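Local coordinates for protein CD1-2 antigen (Gallus gallus, PDB 3DBX) that probably presents lipid antigens at the cell surface, as an MHC class I-like member of the CD1 family with an immunoglobulin-like C1-set domain, at residues L242-A245 and D246-Q250. Residues are numbered along the deposited sequence; the frame is centred on the assembly and turned at random.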
loop_
_atom_site.group_PDB
_atom_site.type_symbol
_atom_site.label_atom_id
_atom_site.label_comp_id
_atom_site.label_asym_id
_atom_site.label_seq_id
_atom_site.Cartn_x
_atom_site.Cartn_y
_atom_site.Cartn_z
ATOM N N LEU A 242 2.348 -5.554 -7.532
ATOM C CA LEU A 242 3.218 -4.376 -7.352
ATOM C C LEU A 242 2.537 -3.198 -7.986
ATOM O O LEU A 242 1.919 -3.372 -9.023
ATOM C CB LEU A 242 4.566 -4.584 -8.063
ATOM C CG LEU A 242 5.437 -5.819 -7.798
ATOM C CD1 LEU A 242 6.360 -6.057 -8.981
ATOM C CD2 LEU A 242 6.219 -5.702 -6.528
ATOM N N PRO A 243 2.658 -2.002 -7.388
ATOM C CA PRO A 243 2.016 -0.834 -7.991
ATOM C C PRO A 243 2.878 -0.136 -9.059
ATOM O O PRO A 243 4.111 -0.073 -8.955
ATOM C CB PRO A 243 1.856 0.122 -6.798
ATOM C CG PRO A 243 2.992 -0.177 -5.893
ATOM C CD PRO A 243 3.340 -1.658 -6.117
ATOM N N ASN A 244 2.191 0.409 -10.057
ATOM C CA ASN A 244 2.725 1.399 -11.003
ATOM C C ASN A 244 2.310 2.817 -10.573
ATOM O O ASN A 244 1.353 2.971 -9.830
ATOM C CB ASN A 244 2.152 1.060 -12.386
ATOM C CG ASN A 244 2.565 -0.332 -12.869
ATOM O OD1 ASN A 244 3.695 -0.747 -12.674
ATOM N ND2 ASN A 244 1.651 -1.038 -13.535
ATOM N N ALA A 245 3.035 3.861 -10.996
ATOM C CA ALA A 245 2.681 5.232 -10.635
ATOM C C ALA A 245 1.303 5.677 -11.140
ATOM O O ALA A 245 0.705 6.621 -10.593
ATOM C CB ALA A 245 3.757 6.214 -11.118
ATOM N N ASP A 246 0.784 4.993 -12.153
ATOM C CA ASP A 246 -0.463 5.434 -12.816
ATOM C C ASP A 246 -1.718 4.730 -12.297
ATOM O O ASP A 246 -2.709 4.613 -13.009
ATOM C CB ASP A 246 -0.339 5.270 -14.347
ATOM C CG ASP A 246 -0.164 3.811 -14.802
ATOM O OD1 ASP A 246 0.070 2.885 -13.983
ATOM O OD2 ASP A 246 -0.293 3.569 -16.026
ATOM N N LEU A 247 -1.660 4.242 -11.061
ATOM C CA LEU A 247 -2.704 3.397 -10.497
ATOM C C LEU A 247 -3.063 2.245 -11.441
ATOM O O LEU A 247 -4.229 2.068 -11.781
ATOM C CB LEU A 247 -3.971 4.217 -10.147
ATOM C CG LEU A 247 -4.938 3.633 -9.114
ATOM C CD1 LEU A 247 -4.192 3.132 -7.879
ATOM C CD2 LEU A 247 -5.976 4.650 -8.701
ATOM N N THR A 248 -2.057 1.492 -11.886
ATOM C CA THR A 248 -2.260 0.153 -12.445
ATOM C C THR A 248 -1.334 -0.807 -11.649
ATOM O O THR A 248 -0.568 -0.369 -10.800
ATOM C CB THR A 248 -1.943 0.049 -13.921
ATOM O OG1 THR A 248 -0.599 0.437 -14.131
ATOM C CG2 THR A 248 -2.882 0.910 -14.809
ATOM N N TYR A 249 -1.401 -2.106 -11.906
ATOM C CA TYR A 249 -0.630 -3.063 -11.104
ATOM C C TYR A 249 0.110 -4.052 -12.008
ATOM O O TYR A 249 -0.172 -4.119 -13.181
ATOM C CB TYR A 249 -1.560 -3.821 -10.140
ATOM C CG TYR A 249 -2.203 -2.929 -9.085
ATOM C CD1 TYR A 249 -1.541 -2.655 -7.885
ATOM C CD2 TYR A 249 -3.456 -2.350 -9.309
ATOM C CE1 TYR A 249 -2.118 -1.851 -6.928
ATOM C CE2 TYR A 249 -4.048 -1.517 -8.346
ATOM C CZ TYR A 249 -3.364 -1.273 -7.171
ATOM O OH TYR A 249 -3.903 -0.490 -6.191
ATOM N N GLN A 250 1.050 -4.809 -11.426
ATOM C CA GLN A 250 1.878 -5.774 -12.115
ATOM C C GLN A 250 2.109 -6.971 -11.163
ATOM O O GLN A 250 2.186 -6.793 -9.977
ATOM C CB GLN A 250 3.264 -5.164 -12.259
ATOM C CG GLN A 250 3.595 -4.842 -13.624
ATOM C CD GLN A 250 4.979 -4.303 -13.757
ATOM O OE1 GLN A 250 5.191 -3.081 -13.773
ATOM N NE2 GLN A 250 5.928 -5.197 -13.900
HETATM O O HOH W 1 -0.719 1.364 -8.287
#
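In the beta hairpin of strands 236-243 and 249-257 in the C1-set immunoglobulin domain, the strands end in two pairs, Leu242 with Gln250 and Pro243 with Tyr249, with the turn beyond them. The first is an antiparallel hydrogen-bonded pair: Leu242 N donates to Gln250 O at 2.7 Å, and Gln250 N returns a bond to Leu242 O at 2.9 Å. Pro243, which has no N-H to give, fills the non-hydrogen-bonded position, where its CB lies 4.4 Å from Tyr249 CE1 in loose apolar contact. Beyond it the chain is tied again by Asn244 N to Thr248 O (3.0 Å, nearly straight at 168°), then reverses in a type I turn from Asn244 to Leu247 whose own Leu247 N to Asn244 O bond is weak. Beside that bond a water donates to both Asn244 O and Thr248 O, bridging the two carbonyls. Inside the loop, Thr248 OG1 donates to Asp246 OD1 at a short 2.5 Å, on the syn side but 22° out of the carboxylate plane; chi1 of 58° sets this hydroxyl between the backbone N and the carbonyl carbon, facing back to the carboxylate. Thr248 N adds a weak bond to the same OD1 at 3.3 Å. Asn244 CB rests against that oxygen, 3.2 Å from Asp246 OD1. Tyr249 OH hydrogen-bonds to Asp37 OD2 of the MHC-like domain. Asp246 thus holds Thr248 through OD1 and salt-bridges a basic side chain of the partner protein chain through OD2, which would favour its charged form.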